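Local coordinates for ATP-dependent DNA helicase PIF1 (Candida albicans, PDB 7OTJ), which unwinds duplex DNA in the 5'-3' direction at the expense of ATP and probably resolves G-quadruplexes to maintain nuclear and mitochondrial genome stability, at residues A[87-92]-A[124-129]. Residues are numbered along the deposited sequence; the frame is centred on the assembly and turned at random.
Sequences KIKRNK and AKNLRR
The side-chain amide of N126 is the flat group that meets K89: its ND2 lies 3.9 Å from K89 NZ and slightly farther from CE, and the two side chains cross at about a right angle. As modelled, both nitrogens are donors, and the two groups only lie near each other, with no hydrogen bond between them. A second flat group, the guanidinium of R90, is turned to its own helix and has the CA of K87 3.5 Å above one face, offset toward its edge. The contact is a helix-helix packing in the P-loop NTPase domain of this Pif1 helicase, joining helices 81-90 and 114-128. Between these last turns the packing is sparse, the CA atoms of K89 and L127 being 8.1 Å apart, and I85, earlier on helix 81-90, also touches N126 and L127.

L127 bridges the separation with both branches. With CG1 of I88 turned beside the backbone N (chi1 -65°), CG2 stands anti to that N, where it meets CD1 of L127 at 3.6 Å, the two side chains lying roughly perpendicular. The other branch, CD2, packs on the aliphatic part of K89, 3.8 Å from CG and 3.6 Å from CE. Fully extended beyond CG, the lysine runs opposite to the leucine and carries its ammonium past it to the exposed side of the contact, beside N126.

Helix 92-100 covers the buried side, where W98 touches I88, A124 and L127, and F95 also meets L127. N91 occupies the N-cap position of that helix, with OD1 accepting from the A94 amide. At the other helix, R129 has positive phi and completes a Schellman motif, its N donating to N126 O at 3.2 Å.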
ATOM      1  N   LYS A  87     -11.151  12.837 -19.643  1.00 63.79           N
ATOM      2  CA  LYS A  87     -10.435  13.352 -18.478  1.00 63.46           C
ATOM      3  C   LYS A  87      -8.942  13.077 -18.592  1.00 60.57           C
ATOM      4  O   LYS A  87      -8.115  13.960 -18.337  1.00 65.57           O
ATOM      5  CB  LYS A  87     -10.998  12.741 -17.194  1.00 56.60           C
ATOM      6  CG  LYS A  87     -10.313  13.237 -15.930  1.00 54.50           C
ATOM      7  CD  LYS A  87     -10.909  12.595 -14.691  1.00 60.78           C
ATOM      8  CE  LYS A  87     -10.275  13.155 -13.428  1.00 57.14           C
ATOM      9  NZ  LYS A  87     -10.897  12.603 -12.196  1.00 77.96           N
ATOM     10  N   ILE A  88      -8.577  11.847 -18.960  1.00 60.85           N
ATOM     11  CA  ILE A  88      -7.167  11.503 -19.090  1.00 52.17           C
ATOM     12  C   ILE A  88      -6.516  12.298 -20.211  1.00 63.43           C
ATOM     13  O   ILE A  88      -5.340  12.668 -20.116  1.00 70.78           O
ATOM     14  CB  ILE A  88      -7.021   9.984 -19.292  1.00 49.65           C
ATOM     15  CG1 ILE A  88      -7.512   9.260 -18.035  1.00 48.33           C
ATOM     16  CG2 ILE A  88      -5.579   9.612 -19.615  1.00 48.29           C
ATOM     17  CD1 ILE A  88      -7.551   7.763 -18.153  1.00 53.41           C
ATOM     18  N   LYS A  89      -7.267  12.605 -21.272  1.00 61.25           N
ATOM     19  CA  LYS A  89      -6.691  13.378 -22.366  1.00 59.03           C
ATOM     20  C   LYS A  89      -6.446  14.830 -21.971  1.00 66.55           C
ATOM     21  O   LYS A  89      -5.577  15.490 -22.555  1.00 70.98           O
ATOM     22  CB  LYS A  89      -7.598  13.312 -23.597  1.00 61.94           C
ATOM     23  CG  LYS A  89      -7.502  11.998 -24.358  1.00 69.42           C
ATOM     24  CD  LYS A  89      -8.346  12.006 -25.620  1.00 60.19           C
ATOM     25  CE  LYS A  89      -8.228  10.690 -26.371  1.00 60.01           C
ATOM     26  NZ  LYS A  89      -9.030  10.681 -27.629  1.00 69.59           N
ATOM     27  N   ARG A  90      -7.193  15.345 -20.989  1.00 60.95           N
ATOM     28  CA  ARG A  90      -6.931  16.692 -20.487  1.00 58.34           C
ATOM     29  C   ARG A  90      -5.663  16.742 -19.643  1.00 65.19           C
ATOM     30  O   ARG A  90      -4.971  17.767 -19.627  1.00 60.28           O
ATOM     31  CB  ARG A  90      -8.129  17.209 -19.689  1.00 65.66           C
ATOM     32  CG  ARG A  90      -9.381  17.490 -20.520  1.00 71.57           C
ATOM     33  CD  ARG A  90     -10.429  18.230 -19.693  1.00 71.04           C
ATOM     34  NE  ARG A  90     -10.810  17.502 -18.485  1.00 70.15           N
ATOM     35  CZ  ARG A  90     -11.878  16.722 -18.383  1.00 67.63           C
ATOM     36  NH1 ARG A  90     -12.701  16.539 -19.405  1.00 79.47           N
ATOM     37  NH2 ARG A  90     -12.134  16.121 -17.226  1.00 73.30           N
ATOM     38  N   ASN A  91      -5.375  15.675 -18.900  1.00 63.09           N
ATOM     39  CA  ASN A  91      -4.132  15.541 -18.139  1.00 60.74           C
ATOM     40  C   ASN A  91      -3.038  15.131 -19.117  1.00 73.13           C
ATOM     41  O   ASN A  91      -2.783  13.944 -19.338  1.00 75.37           O
ATOM     42  CB  ASN A  91      -4.303  14.516 -17.022  1.00 62.67           C
ATOM     43  CG  ASN A  91      -3.113  14.464 -16.074  1.00 68.51           C
ATOM     44  OD1 ASN A  91      -2.052  15.026 -16.349  1.00 71.79           O
ATOM     45  ND2 ASN A  91      -3.288  13.776 -14.951  1.00 71.26           N
ATOM     46  N   LYS A  92      -2.385  16.126 -19.719  1.00 74.39           N
ATOM     47  CA  LYS A  92      -1.364  15.829 -20.716  1.00 74.67           C
ATOM     48  C   LYS A  92      -0.164  15.105 -20.121  1.00 65.62           C
ATOM     49  O   LYS A  92       0.578  14.449 -20.860  1.00 63.24           O
ATOM     50  CB  LYS A  92      -0.927  17.109 -21.424  1.00 62.76           C
ATOM     51  CG  LYS A  92      -1.904  17.540 -22.507  1.00 69.36           C
ATOM     52  CD  LYS A  92      -2.185  16.388 -23.468  1.00 82.79           C
ATOM     53  CE  LYS A  92      -3.019  16.827 -24.670  1.00 92.06           C
ATOM     54  NZ  LYS A  92      -2.293  17.764 -25.573  1.00 80.75           N
ATOM     55  N   ALA A 124      -6.497   1.915 -22.463  1.00 47.65           N
ATOM     56  CA  ALA A 124      -5.215   1.626 -23.093  1.00 47.49           C
ATOM     57  C   ALA A 124      -5.352   1.552 -24.609  1.00 49.62           C
ATOM     58  O   ALA A 124      -4.601   2.205 -25.343  1.00 50.62           O
ATOM     59  CB  ALA A 124      -4.653   0.317 -22.542  1.00 43.03           C
ATOM     60  N   LYS A 125      -6.308   0.759 -25.096  1.00 48.47           N
ATOM     61  CA  LYS A 125      -6.506   0.629 -26.535  1.00 53.23           C
ATOM     62  C   LYS A 125      -6.827   1.975 -27.173  1.00 53.98           C
ATOM     63  O   LYS A 125      -6.241   2.342 -28.197  1.00 55.95           O
ATOM     64  CB  LYS A 125      -7.604  -0.393 -26.824  1.00 49.18           C
ATOM     65  CG  LYS A 125      -7.274  -1.799 -26.334  1.00 50.53           C
ATOM     66  CD  LYS A 125      -8.440  -2.756 -26.520  1.00 47.64           C
ATOM     67  CE  LYS A 125      -8.100  -4.133 -25.982  1.00 46.97           C
ATOM     68  NZ  LYS A 125      -9.201  -5.104 -26.211  1.00 48.15           N
ATOM     69  N   ASN A 126      -7.749   2.730 -26.573  1.00 52.55           N
ATOM     70  CA  ASN A 126      -8.208   3.970 -27.192  1.00 55.61           C
ATOM     71  C   ASN A 126      -7.088   4.997 -27.283  1.00 58.84           C
ATOM     72  O   ASN A 126      -6.795   5.517 -28.366  1.00 64.37           O
ATOM     73  CB  ASN A 126      -9.388   4.542 -26.409  1.00 50.32           C
ATOM     74  CG  ASN A 126     -10.057   5.689 -27.132  1.00 59.46           C
ATOM     75  OD1 ASN A 126     -11.032   5.490 -27.856  1.00 62.43           O
ATOM     76  ND2 ASN A 126      -9.532   6.896 -26.950  1.00 54.15           N
ATOM     77  N   LEU A 127      -6.453   5.307 -26.151  1.00 55.03           N
ATOM     78  CA  LEU A 127      -5.447   6.361 -26.124  1.00 51.77           C
ATOM     79  C   LEU A 127      -4.248   6.034 -27.002  1.00 60.06           C
ATOM     80  O   LEU A 127      -3.582   6.947 -27.505  1.00 62.46           O
ATOM     81  CB  LEU A 127      -4.993   6.607 -24.687  1.00 56.49           C
ATOM     82  CG  LEU A 127      -6.063   7.015 -23.674  1.00 48.08           C
ATOM     83  CD1 LEU A 127      -5.402   7.298 -22.354  1.00 49.00           C
ATOM     84  CD2 LEU A 127      -6.823   8.226 -24.162  1.00 51.97           C
ATOM     85  N   ARG A 128      -3.960   4.752 -27.206  1.00 57.18           N
ATOM     86  CA  ARG A 128      -2.779   4.336 -27.949  1.00 60.05           C
ATOM     87  C   ARG A 128      -3.077   3.929 -29.389  1.00 59.47           C
ATOM     88  O   ARG A 128      -2.146   3.564 -30.113  1.00 55.84           O
ATOM     89  CB  ARG A 128      -2.084   3.187 -27.212  1.00 52.90           C
ATOM     90  CG  ARG A 128      -1.519   3.584 -25.866  1.00 54.20           C
ATOM     91  CD  ARG A 128      -1.269   2.374 -24.983  1.00 49.01           C
ATOM     92  NE  ARG A 128      -0.359   1.412 -25.593  1.00 51.48           N
ATOM     93  CZ  ARG A 128       0.963   1.466 -25.497  1.00 44.89           C
ATOM     94  NH1 ARG A 128       1.572   2.473 -24.896  1.00 47.81           N
ATOM     95  NH2 ARG A 128       1.691   0.478 -26.009  1.00 45.05           N
ATOM     96  N   ARG A 129      -4.339   4.009 -29.827  1.00 60.19           N
ATOM     97  CA  ARG A 129      -4.751   3.569 -31.168  1.00 66.53           C
ATOM     98  C   ARG A 129      -4.270   2.149 -31.456  1.00 58.78           C
ATOM     99  O   ARG A 129      -3.845   1.823 -32.566  1.00 87.81           O
ATOM    100  CB  ARG A 129      -4.256   4.530 -32.248  1.00 75.39           C
ATOM    101  CG  ARG A 129      -4.792   5.945 -32.137  1.00 83.40           C
ATOM    102  CD  ARG A 129      -4.178   6.825 -33.219  1.00 95.64           C
ATOM    103  NE  ARG A 129      -4.606   8.215 -33.114  1.00110.16           N
ATOM    104  CZ  ARG A 129      -4.252   9.173 -33.959  1.00121.82           C
ATOM    105  NH1 ARG A 129      -3.463   8.927 -34.992  1.00127.75           N
ATOM    106  NH2 ARG A 129      -4.703  10.409 -33.763  1.00128.52           N
TER